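Inositol-1-monophosphatase (Nostoc sp., PDB 5ZHH) hydrolyses inositol monophosphates to free inositol and inorganic phosphate, probably with the help of magnesium ions. Local coordinates at residues P88-T93 against G189-D194; I143-T148 against I221-A226. All coordinates share one frame; numbering follows the deposited sequence.

Contact 1 of 2, residues P88-T93 against G189-D194; sequences PLDGTT and GSAALD
Gly91 and Ser190 bring the two backbones together, their CA atoms 4.7 Å apart, each residue sitting at the N-cap of its own helix; Gly91 CA also makes a CA-H...O contact of 3.5 Å with Gly189 O. The side-chain contact centres on Asp90, whose CG is anti to the backbone N (chi1 -176°), which carries the carboxylate across to the start of helix 191-199. Asp90 OD2 accepts from Ala192 N at 2.9 Å, 30° out of the carboxylate plane on the syn side. From the opposite face Ser190 OG donates to Asp90 OD2 at 2.7 Å. The same hydroxyl accepts the capping bond from Leu193 N, 3.2 Å from Ser190 OG, so its donor and acceptor roles are both used. A water bridges the other oxygen, Asp90 OD1, to Ala191 N. An alanine in place of Asp90 would probably leave Ser190 OG and Ala192 N without their common acceptor and loosen the seam between the two helix starts. Asp90 OD1 lies close to carboxylate oxygens of Asp87 and Asp215, an acidic cluster consistent with the metal site of this family, and the two bonds on OD2 would fix how Asp90 presents OD1 there.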
loop_
_atom_site.group_PDB
_atom_site.type_symbol
_atom_site.label_atom_id
_atom_site.label_comp_id
_atom_site.label_asym_id
_atom_site.label_seq_id
_atom_site.Cartn_x
_atom_site.Cartn_y
_atom_site.Cartn_z
ATOM N N PRO A 88 19.683 -6.376 -12.636
ATOM C CA PRO A 88 18.787 -7.048 -11.685
ATOM C C PRO A 88 18.653 -6.311 -10.366
ATOM O O PRO A 88 17.736 -6.617 -9.596
ATOM C CB PRO A 88 19.449 -8.417 -11.485
ATOM C CG PRO A 88 20.908 -8.164 -11.770
ATOM C CD PRO A 88 20.932 -7.125 -12.863
ATOM N N LEU A 89 19.553 -5.369 -10.073
ATOM C CA LEU A 89 19.488 -4.609 -8.824
ATOM C C LEU A 89 20.342 -3.351 -9.021
ATOM O O LEU A 89 21.540 -3.355 -8.742
ATOM C CB LEU A 89 19.957 -5.437 -7.642
ATOM C CG LEU A 89 20.044 -4.817 -6.245
ATOM C CD1 LEU A 89 18.861 -3.928 -5.958
ATOM C CD2 LEU A 89 20.143 -5.928 -5.197
ATOM N N ASP A 90 19.707 -2.290 -9.512
ATOM C CA ASP A 90 20.364 -0.991 -9.587
ATOM C C ASP A 90 20.232 -0.306 -8.235
ATOM O O ASP A 90 19.151 -0.310 -7.639
ATOM C CB ASP A 90 19.745 -0.122 -10.680
ATOM C CG ASP A 90 20.476 1.195 -10.856
ATOM O OD1 ASP A 90 21.729 1.190 -10.848
ATOM O OD2 ASP A 90 19.797 2.239 -10.965
ATOM N N GLY A 91 21.330 0.250 -7.735
ATOM C CA GLY A 91 21.334 0.835 -6.408
ATOM C C GLY A 91 21.823 -0.150 -5.363
ATOM O O GLY A 91 21.212 -0.291 -4.302
ATOM N N THR A 92 22.924 -0.847 -5.655
ATOM C CA THR A 92 23.374 -1.918 -4.770
ATOM C C THR A 92 23.826 -1.379 -3.417
ATOM O O THR A 92 23.560 -2.001 -2.386
ATOM C CB THR A 92 24.489 -2.728 -5.433
ATOM O OG1 THR A 92 25.518 -1.848 -5.896
ATOM C CG2 THR A 92 23.939 -3.524 -6.609
ATOM N N THR A 93 24.536 -0.243 -3.400
ATOM C CA THR A 93 24.919 0.371 -2.130
ATOM C C THR A 93 23.690 0.711 -1.294
ATOM O O THR A 93 23.634 0.404 -0.095
ATOM C CB THR A 93 25.769 1.621 -2.388
ATOM O OG1 THR A 93 26.994 1.245 -3.023
ATOM C CG2 THR A 93 26.092 2.340 -1.093
ATOM N N GLY A 189 21.190 7.710 -5.507
ATOM C CA GLY A 189 21.927 6.466 -5.531
ATOM C C GLY A 189 21.445 5.432 -6.533
ATOM O O GLY A 189 21.974 4.318 -6.536
ATOM N N SER A 190 20.470 5.759 -7.386
ATOM C CA SER A 190 20.020 4.839 -8.435
ATOM C C SER A 190 19.832 5.605 -9.737
ATOM O O SER A 190 18.899 6.406 -9.859
ATOM C CB SER A 190 18.718 4.136 -8.042
ATOM O OG SER A 190 18.173 3.451 -9.163
ATOM N N ALA A 191 20.693 5.330 -10.721
ATOM C CA ALA A 191 20.607 6.026 -12.005
ATOM C C ALA A 191 19.306 5.701 -12.740
ATOM O O ALA A 191 18.716 6.576 -13.386
ATOM C CB ALA A 191 21.825 5.684 -12.866
ATOM N N ALA A 192 18.847 4.446 -12.667
ATOM C CA ALA A 192 17.599 4.094 -13.341
ATOM C C ALA A 192 16.423 4.850 -12.736
ATOM O O ALA A 192 15.587 5.401 -13.464
ATOM C CB ALA A 192 17.359 2.582 -13.278
ATOM N N LEU A 193 16.356 4.910 -11.404
ATOM C CA LEU A 193 15.293 5.679 -10.766
ATOM C C LEU A 193 15.436 7.167 -11.038
ATOM O O LEU A 193 14.427 7.873 -11.137
ATOM C CB LEU A 193 15.255 5.411 -9.260
ATOM C CG LEU A 193 14.628 4.056 -8.896
ATOM C CD1 LEU A 193 14.676 3.810 -7.389
ATOM C CD2 LEU A 193 13.194 3.973 -9.414
ATOM N N ASP A 194 16.669 7.665 -11.155
ATOM C CA ASP A 194 16.838 9.067 -11.510
ATOM C C ASP A 194 16.209 9.360 -12.868
ATOM O O ASP A 194 15.485 10.346 -13.022
ATOM C CB ASP A 194 18.320 9.452 -11.495
ATOM C CG ASP A 194 18.909 9.444 -10.091
ATOM O OD1 ASP A 194 18.127 9.527 -9.113
ATOM O OD2 ASP A 194 20.152 9.401 -9.960
HETATM O O HOH W 1 23.025 3.418 -10.415
#

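Contact 2 of 2, residues I143-T148 against I221-A226; sequences IKVSDT and ILLEEA
Leu222 meets Ile143 at their tips, CD1 to CD1 at 4.5 Å, a loose apolar contact beside Ala136 and Phe128 of the larger sheet. The next residue, Leu223, has its CB directed away from 143-148, yet CG anti to the backbone N (chi1 174°) swings the branch back, and Leu223 CD1 packs against Val145 CG1 at 3.6 Å, the two side chains crossing at about a right angle. Glu225 turns its carboxylate elsewhere, accepting from the backbone N of Gly133, in the turn after strand 126-131, and of Gly135, at the start of strand 135-138. Ala226, just past the helix, is the centre of the contact. Its CB faces the other segment, 4.1 Å from Val145 CG1 and equally far from Ile143 O. Its carbonyl accepts the cross-segment hydrogen bond, Val145 N to Ala226 O at 3.1 Å and nearly straight (164° at the hydrogen); Lys144 CA lies 3.6 Å from Ala226 O. A helix C-terminus thus meets the connection leading from strand 141-142, outermost in its sheet within this chain, toward strand 156-158 of the second sheet, consistent with the layered alpha-beta-alpha-beta-alpha sandwich of inositol monophosphatases.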
loop_
_atom_site.group_PDB
_atom_site.type_symbol
_atom_site.label_atom_id
_atom_site.label_comp_id
_atom_site.label_asym_id
_atom_site.label_seq_id
_atom_site.Cartn_x
_atom_site.Cartn_y
_atom_site.Cartn_z
ATOM N N ILE A 143 2.469 9.293 -17.462
ATOM C CA ILE A 143 3.352 10.257 -16.826
ATOM C C ILE A 143 3.945 11.146 -17.910
ATOM O O ILE A 143 3.974 10.794 -19.091
ATOM C CB ILE A 143 4.485 9.586 -16.019
ATOM C CG1 ILE A 143 5.280 8.630 -16.922
ATOM C CG2 ILE A 143 3.942 8.912 -14.751
ATOM C CD1 ILE A 143 6.508 8.026 -16.258
ATOM N N LYS A 144 4.419 12.319 -17.495
ATOM C CA LYS A 144 5.000 13.249 -18.449
ATOM C C LYS A 144 6.056 14.095 -17.750
ATOM O O LYS A 144 6.001 14.299 -16.532
ATOM C CB LYS A 144 3.919 14.120 -19.102
ATOM C CG LYS A 144 3.174 15.019 -18.142
ATOM C CD LYS A 144 2.089 15.791 -18.866
ATOM C CE LYS A 144 1.364 16.742 -17.928
ATOM N NZ LYS A 144 0.384 17.582 -18.676
ATOM N N VAL A 145 7.033 14.563 -18.538
ATOM C CA VAL A 145 8.087 15.429 -18.002
ATOM C C VAL A 145 7.488 16.748 -17.517
ATOM O O VAL A 145 6.362 17.129 -17.865
ATOM C CB VAL A 145 9.197 15.678 -19.039
ATOM C CG1 VAL A 145 9.883 14.374 -19.441
ATOM C CG2 VAL A 145 8.645 16.407 -20.253
ATOM N N SER A 146 8.279 17.465 -16.716
ATOM C CA SER A 146 7.889 18.758 -16.179
ATOM C C SER A 146 7.948 19.844 -17.254
ATOM O O SER A 146 8.494 19.660 -18.346
ATOM C CB SER A 146 8.798 19.137 -15.015
ATOM O OG SER A 146 10.106 19.400 -15.493
ATOM N N ASP A 147 7.409 21.013 -16.913
ATOM C CA ASP A 147 7.400 22.167 -17.799
ATOM C C ASP A 147 8.488 23.159 -17.463
ATOM O O ASP A 147 8.597 24.187 -18.136
ATOM C CB ASP A 147 6.040 22.871 -17.773
ATOM C CG ASP A 147 4.935 22.061 -18.422
ATOM O OD1 ASP A 147 5.199 21.433 -19.469
ATOM O OD2 ASP A 147 3.791 22.062 -17.892
ATOM N N THR A 148 9.293 22.872 -16.440
ATOM C CA THR A 148 10.313 23.806 -15.985
ATOM C C THR A 148 11.212 24.227 -17.142
ATOM O O THR A 148 11.772 23.385 -17.853
ATOM C CB THR A 148 11.154 23.166 -14.880
ATOM O OG1 THR A 148 10.287 22.624 -13.875
ATOM C CG2 THR A 148 12.082 24.201 -14.254
ATOM N N ILE A 221 14.402 5.288 -22.960
ATOM C CA ILE A 221 13.188 5.246 -23.774
ATOM C C ILE A 221 11.982 5.701 -22.959
ATOM O O ILE A 221 11.094 6.390 -23.477
ATOM C CB ILE A 221 12.979 3.847 -24.392
ATOM C CG1 ILE A 221 11.727 3.836 -25.274
ATOM C CG2 ILE A 221 12.862 2.761 -23.329
ATOM C CD1 ILE A 221 11.781 4.814 -26.446
ATOM N N LEU A 222 11.943 5.349 -21.669
ATOM C CA LEU A 222 10.901 5.854 -20.780
ATOM C C LEU A 222 10.848 7.373 -20.807
ATOM O O LEU A 222 9.779 7.971 -20.969
ATOM C CB LEU A 222 11.157 5.374 -19.352
ATOM C CG LEU A 222 10.112 5.800 -18.320
ATOM C CD1 LEU A 222 8.840 4.958 -18.498
ATOM C CD2 LEU A 222 10.653 5.674 -16.899
ATOM N N LEU A 223 12.010 8.014 -20.655
ATOM C CA LEU A 223 12.048 9.469 -20.609
ATOM C C LEU A 223 11.654 10.061 -21.953
ATOM O O LEU A 223 10.888 11.030 -22.012
ATOM C CB LEU A 223 13.447 9.938 -20.197
ATOM C CG LEU A 223 13.700 11.444 -20.244
ATOM C CD1 LEU A 223 12.672 12.150 -19.392
ATOM C CD2 LEU A 223 15.103 11.761 -19.736
ATOM N N GLU A 224 12.150 9.481 -23.048
ATOM C CA GLU A 224 11.794 9.994 -24.367
ATOM C C GLU A 224 10.299 9.869 -24.634
ATOM O O GLU A 224 9.675 10.803 -25.152
ATOM C CB GLU A 224 12.605 9.275 -25.444
ATOM C CG GLU A 224 14.096 9.628 -25.397
ATOM C CD GLU A 224 14.904 8.875 -26.435
ATOM O OE1 GLU A 224 15.918 9.420 -26.910
ATOM O OE2 GLU A 224 14.517 7.742 -26.792
ATOM N N GLU A 225 9.702 8.728 -24.276
ATOM C CA GLU A 225 8.261 8.568 -24.445
ATOM C C GLU A 225 7.482 9.540 -23.568
ATOM O O GLU A 225 6.371 9.945 -23.925
ATOM C CB GLU A 225 7.853 7.124 -24.141
ATOM C CG GLU A 225 8.111 6.157 -25.295
ATOM C CD GLU A 225 7.339 6.525 -26.551
ATOM O OE1 GLU A 225 6.092 6.619 -26.475
ATOM O OE2 GLU A 225 7.977 6.733 -27.604
ATOM N N ALA A 226 8.034 9.908 -22.414
ATOM C CA ALA A 226 7.407 10.878 -21.525
ATOM C C ALA A 226 7.565 12.316 -22.004
ATOM O O ALA A 226 7.046 13.230 -21.353
ATOM C CB ALA A 226 7.984 10.750 -20.112
#

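Overall arrangement
Contact 1 is buried, centred about 8 Å from the centre of the chain, whereas contact 2, at about 13 Å, is partly buried and reaches the exposed Lys144. Their centres are about 19 Å apart and their nearest atoms about 6 Å, without touching; along the sequence their segments alternate. Helices 191-199 and 213-225 relate them: Ser190 caps the first and Asp215 lies near the start of the second, both beside contact 1, while Leu222 and Leu223 pack on Ala196, Val198 and Ala199 toward the far ends, near contact 2. Chemistry follows place: a carboxylate gripped by a helix start in contact 1, aliphatic packing with one backbone bond at a helix end in contact 2.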